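Local atomic coordinates of octopine dehydrogenase (PDB entry 3C7A), a protein that catalyses the NADH-dependent reductive condensation of L-arginine with pyruvate to form D-octopine, preferring arginine to other amino acids because of its positively charged guanidinium group. Residues F210-I215 against L233-I238; I215-W220 against D352-W357; P229-F234 against G305-V310; A241-L246 against D292-I297. One frame throughout, in Å; residues are numbered along the deposited sequence.

Contact 1: F210-I215 against L233-I238; sequences FVHPAI and LFYQGI
Ile215 meets Phe234, Tyr235 and Ile238 with different branches of one side chain. Its CB points at the loop 233-238 and divides there. The CG2 methyl lies over one face of the Phe234 ring, 4.1 Å from the ring centroid, which qualifies as a CH-pi contact. CG1, anti to the carbonyl carbon (chi1 -67°), passes at 4.4 Å from Ile238 CG2, a loose apolar touch. Beyond it, CD1 comes to 3.9 Å from Tyr235 CD2. Most of 210-215 lies on helix 211-220 of the alpha-helical domain of the opine dehydrogenase family, and three residues before Ile215 it carries the active-site residue His212, which also binds pyruvate. The His212 side chain ends beside the same two aromatic rings. NE2 donates to Tyr235 OH at 3.1 Å; the hydroxyl oxygen lies only 3° out of the imidazole plane and the N-H...O angle is 173°, an almost straight bond. CD2, the carbon next to NE2, reaches the edge of the Phe234 ring at CZ, 4.0 Å away. Phe234 CD2 in turn sits over the centre of the Tyr235 ring, 3.5 Å above its plane. Tyr303, outside the two segments, stacks on Tyr235.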
# COMPACT_ATOMS: atom_id res chain seq x y z
N PHE A 210 -8.97 4.07 -7.90
CA PHE A 210 -10.02 5.02 -8.29
C PHE A 210 -11.15 5.23 -7.27
O PHE A 210 -11.96 6.15 -7.42
CB PHE A 210 -10.62 4.62 -9.65
CG PHE A 210 -11.22 3.23 -9.67
CD1 PHE A 210 -12.52 3.01 -9.23
CD2 PHE A 210 -10.48 2.15 -10.13
CE1 PHE A 210 -13.08 1.73 -9.25
CE2 PHE A 210 -11.03 0.86 -10.16
CZ PHE A 210 -12.33 0.65 -9.71
N VAL A 211 -11.21 4.38 -6.24
CA VAL A 211 -12.36 4.31 -5.32
C VAL A 211 -12.65 5.60 -4.53
O VAL A 211 -13.76 6.15 -4.62
CB VAL A 211 -12.28 3.07 -4.36
CG1 VAL A 211 -13.37 3.13 -3.29
CG2 VAL A 211 -12.39 1.77 -5.15
N HIS A 212 -11.67 6.08 -3.76
CA HIS A 212 -11.87 7.28 -2.93
C HIS A 212 -12.01 8.60 -3.70
O HIS A 212 -12.86 9.42 -3.33
CB HIS A 212 -10.79 7.38 -1.83
CG HIS A 212 -10.96 6.39 -0.72
ND1 HIS A 212 -9.89 5.75 -0.13
CD2 HIS A 212 -12.07 5.92 -0.10
CE1 HIS A 212 -10.34 4.93 0.81
NE2 HIS A 212 -11.65 5.02 0.85
N PRO A 213 -11.19 8.82 -4.75
CA PRO A 213 -11.39 10.01 -5.60
C PRO A 213 -12.78 10.08 -6.26
O PRO A 213 -13.29 11.19 -6.47
CB PRO A 213 -10.30 9.86 -6.66
CG PRO A 213 -9.25 9.04 -6.01
CD PRO A 213 -10.01 8.05 -5.19
N ALA A 214 -13.37 8.93 -6.57
CA ALA A 214 -14.70 8.87 -7.20
C ALA A 214 -15.84 9.25 -6.25
O ALA A 214 -16.82 9.86 -6.67
CB ALA A 214 -14.95 7.49 -7.80
N ILE A 215 -15.69 8.89 -4.98
CA ILE A 215 -16.69 9.20 -3.94
C ILE A 215 -16.71 10.70 -3.61
O ILE A 215 -17.77 11.28 -3.38
CB ILE A 215 -16.49 8.33 -2.67
CG1 ILE A 215 -16.80 6.86 -2.98
CG2 ILE A 215 -17.35 8.82 -1.50
CD1 ILE A 215 -16.31 5.86 -1.94
N LEU A 233 -23.17 11.18 5.19
CA LEU A 233 -22.55 9.86 5.18
C LEU A 233 -21.57 9.72 4.02
O LEU A 233 -21.66 10.44 3.03
CB LEU A 233 -23.63 8.77 5.09
CG LEU A 233 -24.51 8.58 6.32
CD1 LEU A 233 -25.86 8.00 5.94
CD2 LEU A 233 -23.82 7.71 7.35
N PHE A 234 -20.60 8.69 4.19
CA PHE A 234 -19.48 8.66 3.25
C PHE A 234 -19.64 7.54 2.23
O PHE A 234 -20.26 7.72 1.19
CB PHE A 234 -18.16 8.50 4.01
CG PHE A 234 -16.94 8.48 3.12
CD1 PHE A 234 -16.43 9.66 2.61
CD2 PHE A 234 -16.32 7.29 2.80
CE1 PHE A 234 -15.32 9.65 1.79
CE2 PHE A 234 -15.20 7.27 1.99
CZ PHE A 234 -14.70 8.45 1.48
N TYR A 235 -19.59 6.20 2.46
CA TYR A 235 -19.90 5.08 1.56
C TYR A 235 -21.40 4.91 1.33
O TYR A 235 -21.84 4.61 0.22
CB TYR A 235 -19.31 3.76 2.10
CG TYR A 235 -17.80 3.74 2.27
CD1 TYR A 235 -17.23 3.87 3.54
CD2 TYR A 235 -16.95 3.58 1.18
CE1 TYR A 235 -15.84 3.85 3.71
CE2 TYR A 235 -15.56 3.55 1.34
CZ TYR A 235 -15.02 3.69 2.61
OH TYR A 235 -13.65 3.66 2.78
N GLN A 236 -22.19 5.10 2.39
CA GLN A 236 -23.65 4.90 2.33
C GLN A 236 -24.41 6.13 1.81
O GLN A 236 -25.65 6.14 1.79
CB GLN A 236 -24.19 4.47 3.70
CG GLN A 236 -23.79 3.05 4.13
CD GLN A 236 -24.42 2.60 5.44
OE1 GLN A 236 -25.19 3.33 6.07
NE2 GLN A 236 -24.08 1.38 5.87
N GLY A 237 -23.67 7.15 1.35
CA GLY A 237 -24.27 8.39 0.85
C GLY A 237 -24.22 8.60 -0.66
O GLY A 237 -24.62 9.66 -1.15
N ILE A 238 -23.73 7.60 -1.39
CA ILE A 238 -23.59 7.69 -2.86
C ILE A 238 -24.94 7.65 -3.60
O ILE A 238 -25.94 7.16 -3.07
CB ILE A 238 -22.66 6.58 -3.42
CG1 ILE A 238 -23.18 5.18 -3.04
CG2 ILE A 238 -21.22 6.79 -2.95
CD1 ILE A 238 -22.72 4.07 -3.98

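Contact 2: I215-W220 against D352-W357; sequences ILFGRW and DKLIMW
Phe217 and Trp357 both carry CG anti to the backbone N (chi1 near 180° in each), and their rings meet in a T-shaped, edge-to-face pair. The two helices they join, 211-220 and 349-362, belong to the alpha-helical domain of the opine dehydrogenase family; their short segments cross at 73° with axes 11.1 Å apart. The edge is that of Phe217: its CD1 stands over the indole face, 3.6 Å from Trp357 CD2, the nearest indole atom. The planes lie 76° apart, and the centroids of the phenyl and the five-membered ring are separated by 5.0 Å. At the base of the same side chain, Phe217 CB packs on Leu354 CD2 at 3.9 Å, and this methyl also touches CG and CD2 of the ring. Further along the indole, Trp357 CH2 passes the carbonyl oxygen of Leu216. An alanine in place of Trp357 would probably leave the Phe217 edge without the face it packs on and break the water bridge to the end of helix 211-220. That bridge runs through one water, which lies in the indole plane, accepts from Trp357 NE1 at 3.3 Å and donates to Trp220 O at 3.2 Å.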
# COMPACT_ATOMS: atom_id res chain seq x y z
N ILE A 215 -15.69 8.89 -4.98
CA ILE A 215 -16.69 9.20 -3.94
C ILE A 215 -16.71 10.70 -3.61
O ILE A 215 -17.77 11.28 -3.38
CB ILE A 215 -16.49 8.33 -2.67
CG1 ILE A 215 -16.80 6.86 -2.98
CG2 ILE A 215 -17.35 8.82 -1.50
CD1 ILE A 215 -16.31 5.86 -1.94
N LEU A 216 -15.52 11.32 -3.59
CA LEU A 216 -15.39 12.76 -3.36
C LEU A 216 -15.92 13.59 -4.54
O LEU A 216 -16.53 14.65 -4.34
CB LEU A 216 -13.94 13.13 -3.05
CG LEU A 216 -13.34 12.69 -1.71
CD1 LEU A 216 -11.82 12.79 -1.73
CD2 LEU A 216 -13.92 13.49 -0.54
N PHE A 217 -15.69 13.11 -5.76
CA PHE A 217 -16.18 13.76 -6.98
C PHE A 217 -17.70 13.66 -7.12
O PHE A 217 -18.34 14.58 -7.64
CB PHE A 217 -15.49 13.17 -8.22
CG PHE A 217 -15.94 13.77 -9.53
CD1 PHE A 217 -15.46 15.02 -9.95
CD2 PHE A 217 -16.83 13.09 -10.36
CE1 PHE A 217 -15.87 15.58 -11.16
CE2 PHE A 217 -17.25 13.64 -11.57
CZ PHE A 217 -16.77 14.89 -11.97
N GLY A 218 -18.28 12.55 -6.67
CA GLY A 218 -19.72 12.33 -6.73
C GLY A 218 -20.55 13.30 -5.90
O GLY A 218 -21.68 13.62 -6.27
N ARG A 219 -19.98 13.76 -4.79
CA ARG A 219 -20.69 14.63 -3.85
C ARG A 219 -20.37 16.12 -4.01
O ARG A 219 -21.27 16.96 -3.90
CB ARG A 219 -20.43 14.16 -2.40
CG ARG A 219 -21.15 14.96 -1.31
CD ARG A 219 -22.67 14.75 -1.32
NE ARG A 219 -23.35 15.56 -0.31
CZ ARG A 219 -23.78 16.80 -0.51
NH1 ARG A 219 -23.61 17.40 -1.68
NH2 ARG A 219 -24.39 17.46 0.47
N TRP A 220 -19.11 16.44 -4.28
CA TRP A 220 -18.66 17.84 -4.34
C TRP A 220 -18.24 18.30 -5.75
O TRP A 220 -17.70 19.40 -5.91
CB TRP A 220 -17.51 18.09 -3.35
CG TRP A 220 -17.76 17.56 -1.96
CD1 TRP A 220 -17.12 16.52 -1.35
CD2 TRP A 220 -18.71 18.06 -1.00
NE1 TRP A 220 -17.62 16.33 -0.08
CE2 TRP A 220 -18.59 17.26 0.16
CE3 TRP A 220 -19.66 19.09 -1.02
CZ2 TRP A 220 -19.38 17.47 1.29
CZ3 TRP A 220 -20.44 19.30 0.11
CH2 TRP A 220 -20.29 18.49 1.25
N ASP A 352 -9.16 9.12 -16.67
CA ASP A 352 -8.57 10.43 -17.01
C ASP A 352 -9.32 11.61 -16.40
O ASP A 352 -8.70 12.58 -15.96
CB ASP A 352 -8.50 10.61 -18.54
CG ASP A 352 -7.44 9.73 -19.20
OD1 ASP A 352 -6.55 9.20 -18.51
OD2 ASP A 352 -7.51 9.58 -20.44
N LYS A 353 -10.65 11.52 -16.37
CA LYS A 353 -11.51 12.61 -15.88
C LYS A 353 -11.32 12.89 -14.39
O LYS A 353 -11.33 14.04 -13.96
CB LYS A 353 -12.98 12.31 -16.19
CG LYS A 353 -13.92 13.49 -15.98
CD LYS A 353 -15.28 13.28 -16.65
CE LYS A 353 -16.20 12.40 -15.81
NZ LYS A 353 -17.47 12.10 -16.53
N LEU A 354 -11.13 11.82 -13.61
CA LEU A 354 -10.93 11.94 -12.16
C LEU A 354 -9.54 12.48 -11.81
O LEU A 354 -9.38 13.16 -10.79
CB LEU A 354 -11.17 10.59 -11.46
CG LEU A 354 -12.58 9.99 -11.52
CD1 LEU A 354 -12.58 8.54 -11.06
CD2 LEU A 354 -13.59 10.81 -10.72
N ILE A 355 -8.55 12.18 -12.65
CA ILE A 355 -7.17 12.67 -12.46
C ILE A 355 -7.08 14.20 -12.61
O ILE A 355 -6.46 14.87 -11.78
CB ILE A 355 -6.17 11.96 -13.43
CG1 ILE A 355 -6.03 10.48 -13.06
CG2 ILE A 355 -4.80 12.64 -13.40
CD1 ILE A 355 -5.45 9.60 -14.16
N MET A 356 -7.71 14.73 -13.66
CA MET A 356 -7.66 16.17 -13.95
C MET A 356 -8.35 17.03 -12.88
O MET A 356 -7.89 18.13 -12.57
CB MET A 356 -8.26 16.47 -15.34
CG MET A 356 -7.53 15.82 -16.52
SD MET A 356 -5.80 16.31 -16.75
CE MET A 356 -5.97 18.03 -17.24
N TRP A 357 -9.44 16.52 -12.32
CA TRP A 357 -10.19 17.21 -11.26
C TRP A 357 -9.45 17.19 -9.92
O TRP A 357 -9.41 18.21 -9.22
CB TRP A 357 -11.60 16.62 -11.11
CG TRP A 357 -12.44 17.30 -10.06
CD1 TRP A 357 -13.15 18.46 -10.19
CD2 TRP A 357 -12.66 16.85 -8.71
NE1 TRP A 357 -13.79 18.76 -9.01
CE2 TRP A 357 -13.51 17.79 -8.09
CE3 TRP A 357 -12.22 15.74 -7.97
CZ2 TRP A 357 -13.93 17.67 -6.76
CZ3 TRP A 357 -12.63 15.62 -6.64
CH2 TRP A 357 -13.48 16.57 -6.05
O HOH W 1 -15.58 21.11 -7.63

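Contact 3: P229-F234 against G305-V310; sequences PEAPLF and GLVHPV
The carbonyl oxygen of Pro232 receives two N-H groups from one residue, His308. The backbone N of His308 gives the stronger bond, 3.1 Å to Pro232 O at an N-H...O angle of 167° and almost in line with the carbonyl. Its ring ND1 adds a weak one, and a further weak bond runs from ND1 to Leu233 O. The pattern is an isolated beta bridge between two loops of the alpha-helical domain: Leu233 faces Val307 with CA atoms 4.3 Å apart, and the flanking bond on the other side, Phe234 N to Leu306 O, is 2.8 Å long with its donor tilted 20° from the carbonyl plane. Both Pro232 O and Leu233 O lie near the imidazole plane, at the ring edge. A face of the His308 ring takes Phe234, whose CD1 stands 3.6 Å above the ring plane, over the centre. The Phe234 and His308 rings form an edge-to-face pair with planes at 65°. An alanine in place of His308 would probably leave Phe234 CD1 without this face and deprive Pro232 O and Leu233 O of the weak ND1 donor. Trp220 of helix 211-220 also meets the imidazole edge-to-face. Toward the Ala231 end, Val307 CG1, anti to its carbonyl carbon, comes to 3.7 Å from Ala231 O, and Ala231 CB rests 3.9 Å from Val310 CG2.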
# COMPACT_ATOMS: atom_id res chain seq x y z
N PRO A 229 -25.94 21.65 7.00
CA PRO A 229 -26.17 21.56 8.45
C PRO A 229 -25.15 20.71 9.22
O PRO A 229 -24.68 21.13 10.28
CB PRO A 229 -27.57 20.93 8.55
CG PRO A 229 -28.21 21.22 7.25
CD PRO A 229 -27.11 21.14 6.24
N GLU A 230 -24.82 19.52 8.69
CA GLU A 230 -23.86 18.61 9.34
C GLU A 230 -23.11 17.73 8.33
O GLU A 230 -23.38 17.78 7.13
CB GLU A 230 -24.55 17.75 10.41
CG GLU A 230 -25.61 16.78 9.88
CD GLU A 230 -26.19 15.89 10.97
OE1 GLU A 230 -25.44 15.45 11.87
OE2 GLU A 230 -27.41 15.61 10.92
N ALA A 231 -22.17 16.92 8.83
CA ALA A 231 -21.38 16.02 7.99
C ALA A 231 -22.20 14.85 7.44
O ALA A 231 -22.78 14.08 8.21
CB ALA A 231 -20.17 15.50 8.77
N PRO A 232 -22.27 14.73 6.10
CA PRO A 232 -23.03 13.65 5.45
C PRO A 232 -22.28 12.32 5.40
O PRO A 232 -21.05 12.29 5.53
CB PRO A 232 -23.26 14.19 4.04
CG PRO A 232 -22.09 15.07 3.78
CD PRO A 232 -21.64 15.62 5.11
N LEU A 233 -23.17 11.18 5.19
CA LEU A 233 -22.55 9.86 5.18
C LEU A 233 -21.57 9.72 4.02
O LEU A 233 -21.66 10.44 3.03
CB LEU A 233 -23.63 8.77 5.09
CG LEU A 233 -24.51 8.58 6.32
CD1 LEU A 233 -25.86 8.00 5.94
CD2 LEU A 233 -23.82 7.71 7.35
N PHE A 234 -20.60 8.69 4.19
CA PHE A 234 -19.48 8.66 3.25
C PHE A 234 -19.64 7.54 2.23
O PHE A 234 -20.26 7.72 1.19
CB PHE A 234 -18.16 8.50 4.01
CG PHE A 234 -16.94 8.48 3.12
CD1 PHE A 234 -16.43 9.66 2.61
CD2 PHE A 234 -16.32 7.29 2.80
CE1 PHE A 234 -15.32 9.65 1.79
CE2 PHE A 234 -15.20 7.27 1.99
CZ PHE A 234 -14.70 8.45 1.48
N GLY A 305 -22.25 4.41 9.96
CA GLY A 305 -21.91 5.63 10.70
C GLY A 305 -20.67 6.41 10.27
O GLY A 305 -20.24 7.31 10.99
N LEU A 306 -20.12 6.08 9.11
CA LEU A 306 -18.89 6.72 8.62
C LEU A 306 -19.20 7.95 7.75
O LEU A 306 -20.00 7.86 6.81
CB LEU A 306 -18.02 5.72 7.85
CG LEU A 306 -17.76 4.34 8.49
CD1 LEU A 306 -17.04 3.41 7.51
CD2 LEU A 306 -16.98 4.43 9.80
N VAL A 307 -18.57 9.08 8.06
CA VAL A 307 -18.88 10.38 7.42
C VAL A 307 -17.68 11.09 6.76
O VAL A 307 -16.53 10.70 6.97
CB VAL A 307 -19.56 11.37 8.42
CG1 VAL A 307 -20.95 10.87 8.83
CG2 VAL A 307 -18.68 11.61 9.65
N HIS A 308 -17.99 12.12 5.98
CA HIS A 308 -16.99 12.99 5.32
C HIS A 308 -16.20 13.85 6.32
O HIS A 308 -16.71 14.18 7.40
CB HIS A 308 -17.68 13.91 4.31
CG HIS A 308 -17.96 13.28 2.98
ND1 HIS A 308 -19.11 12.58 2.72
CD2 HIS A 308 -17.24 13.27 1.84
CE1 HIS A 308 -19.08 12.15 1.47
NE2 HIS A 308 -17.96 12.56 0.91
N PRO A 309 -14.95 14.22 5.97
CA PRO A 309 -14.21 15.22 6.76
C PRO A 309 -14.66 16.66 6.45
O PRO A 309 -14.73 17.04 5.28
CB PRO A 309 -12.76 15.00 6.33
CG PRO A 309 -12.84 14.43 4.96
CD PRO A 309 -14.15 13.71 4.84
N VAL A 310 -14.95 17.43 7.50
CA VAL A 310 -15.49 18.80 7.35
C VAL A 310 -14.83 19.83 8.29
O VAL A 310 -14.08 19.46 9.20
CB VAL A 310 -17.05 18.85 7.55
CG1 VAL A 310 -17.77 18.09 6.44
CG2 VAL A 310 -17.45 18.32 8.93

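Contact 4: A241-L246 against D292-I297; sequences ATADML and DLYHAI
Leu246 and Ile297 reach toward each other tip to tip, their CD1 methyls 4.2 Å apart. Both side chains leave their helices in the same way: in Leu246 the CG, and in Ile297 the CG1, lies anti to the carbonyl carbon, and an extended chi2 in Ile297 sends CD1 on toward the other helix. Leu293 has a different first torsion, with CG anti to the backbone N (chi1 -173°). Its CD2 methyl meets the backbone oxygen of Ala243 at 3.9 Å and more loosely Leu246 CB. Tyr294 also holds CG anti to its backbone N, but here CB makes the closest approach, 4.2 Å from Ala243 CB, and the phenol ring is met at its edge by that methyl. The small side chain of Ala243 is consistent with the close backbone approach at this point, where the CA atoms of Ala243 and Tyr294 are 5.7 Å apart. No hydrogen bond joins the two segments.

The side-chain hydrogen bonds within the two segments lie at the start of the second helix. Asp292 is the N-cap, and its OD1 takes two N-H groups of His295: the backbone N at 3.0 Å, and the ring ND1 at 2.8 Å on the syn side, 27° out of the carboxylate plane. The two bonds hold the carboxylate, and the ND1 bond probably restrains the turn of the imidazole. The arrangement is an N-capped helix, 293-298, packed crosswise on helix 240-263, their short segments 293-297 and 241-246 at 105°, within the alpha-helical domain of the opine dehydrogenases.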
# COMPACT_ATOMS: atom_id res chain seq x y z
N ALA A 241 -25.60 7.62 -10.08
CA ALA A 241 -24.59 8.13 -11.01
C ALA A 241 -23.16 7.78 -10.59
O ALA A 241 -22.32 7.47 -11.43
CB ALA A 241 -24.75 9.63 -11.20
N THR A 242 -22.91 7.83 -9.28
CA THR A 242 -21.60 7.47 -8.71
C THR A 242 -21.34 5.96 -8.84
O THR A 242 -20.20 5.54 -9.07
CB THR A 242 -21.47 7.93 -7.24
OG1 THR A 242 -21.76 9.33 -7.15
CG2 THR A 242 -20.07 7.68 -6.69
N ALA A 243 -22.40 5.16 -8.70
CA ALA A 243 -22.31 3.70 -8.85
C ALA A 243 -21.96 3.28 -10.29
O ALA A 243 -21.23 2.31 -10.49
CB ALA A 243 -23.61 3.04 -8.40
N ASP A 244 -22.49 4.01 -11.27
CA ASP A 244 -22.19 3.77 -12.68
C ASP A 244 -20.76 4.19 -13.05
O ASP A 244 -20.16 3.62 -13.97
CB ASP A 244 -23.20 4.49 -13.59
CG ASP A 244 -24.60 3.89 -13.51
OD1 ASP A 244 -24.76 2.75 -13.04
OD2 ASP A 244 -25.56 4.57 -13.94
N MET A 245 -20.23 5.18 -12.34
CA MET A 245 -18.85 5.63 -12.51
C MET A 245 -17.86 4.55 -12.06
O MET A 245 -16.83 4.33 -12.72
CB MET A 245 -18.62 6.93 -11.73
CG MET A 245 -17.16 7.41 -11.67
SD MET A 245 -16.50 7.97 -13.25
CE MET A 245 -17.13 9.65 -13.31
N LEU A 246 -18.17 3.88 -10.95
CA LEU A 246 -17.33 2.81 -10.41
C LEU A 246 -17.26 1.59 -11.33
O LEU A 246 -16.20 0.96 -11.47
CB LEU A 246 -17.81 2.40 -9.01
CG LEU A 246 -17.65 3.41 -7.86
CD1 LEU A 246 -18.54 3.04 -6.68
CD2 LEU A 246 -16.19 3.56 -7.42
N ASP A 292 -27.70 -5.62 -7.08
CA ASP A 292 -26.78 -4.80 -7.90
C ASP A 292 -25.72 -4.09 -7.05
O ASP A 292 -25.73 -4.19 -5.82
CB ASP A 292 -27.54 -3.82 -8.82
CG ASP A 292 -28.43 -2.85 -8.06
OD1 ASP A 292 -28.11 -2.47 -6.91
OD2 ASP A 292 -29.46 -2.43 -8.63
N LEU A 293 -24.80 -3.38 -7.71
CA LEU A 293 -23.68 -2.71 -7.03
C LEU A 293 -24.11 -1.55 -6.13
O LEU A 293 -23.51 -1.32 -5.07
CB LEU A 293 -22.63 -2.23 -8.06
CG LEU A 293 -21.30 -1.66 -7.56
CD1 LEU A 293 -20.47 -2.69 -6.79
CD2 LEU A 293 -20.49 -1.09 -8.72
N TYR A 294 -25.16 -0.82 -6.54
CA TYR A 294 -25.70 0.28 -5.74
C TYR A 294 -26.25 -0.19 -4.39
O TYR A 294 -25.99 0.43 -3.36
CB TYR A 294 -26.79 1.04 -6.53
CG TYR A 294 -27.54 2.09 -5.74
CD1 TYR A 294 -27.02 3.37 -5.57
CD2 TYR A 294 -28.78 1.80 -5.16
CE1 TYR A 294 -27.70 4.34 -4.84
CE2 TYR A 294 -29.47 2.76 -4.42
CZ TYR A 294 -28.93 4.03 -4.27
OH TYR A 294 -29.62 4.98 -3.54
N HIS A 295 -26.99 -1.30 -4.41
CA HIS A 295 -27.59 -1.86 -3.19
C HIS A 295 -26.57 -2.59 -2.31
O HIS A 295 -26.73 -2.62 -1.08
CB HIS A 295 -28.75 -2.79 -3.54
CG HIS A 295 -29.99 -2.07 -3.99
ND1 HIS A 295 -30.26 -1.80 -5.31
CD2 HIS A 295 -31.03 -1.57 -3.28
CE1 HIS A 295 -31.41 -1.16 -5.40
NE2 HIS A 295 -31.90 -1.00 -4.18
N ALA A 296 -25.54 -3.16 -2.92
CA ALA A 296 -24.49 -3.89 -2.19
C ALA A 296 -23.63 -2.99 -1.30
O ALA A 296 -23.22 -3.39 -0.21
CB ALA A 296 -23.62 -4.68 -3.16
N ILE A 297 -23.37 -1.77 -1.77
CA ILE A 297 -22.56 -0.79 -1.03
C ILE A 297 -23.39 -0.07 0.04
O ILE A 297 -22.96 0.06 1.19
CB ILE A 297 -21.85 0.22 -1.97
CG1 ILE A 297 -20.87 -0.50 -2.91
CG2 ILE A 297 -21.12 1.31 -1.17
CD1 ILE A 297 -20.33 0.34 -4.05

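In the fold
All four contacts lie in the alpha-helical domain, and contacts 1 and 2 share helix 211-220 through Ile215. Contacts 2 and 4 are the buried ones: each crosses two helices and relies on apolar packing, aromatic in contact 2 and aliphatic in contact 4, with no direct hydrogen bond across. Contact 3, whose touching residues are often exposed, joins two loops through two backbone bonds together with histidine-ring and apolar contacts. Contact 1 is intermediate, combining packing with one side-chain hydrogen bond at the active-site histidine. Phe234 belongs to both contact 1 and contact 3, and His308 of contact 3 packs against Leu216 and Trp220 of contact 2. Contacts 3 and 4 do not touch, their nearest atoms being about 7 Å apart.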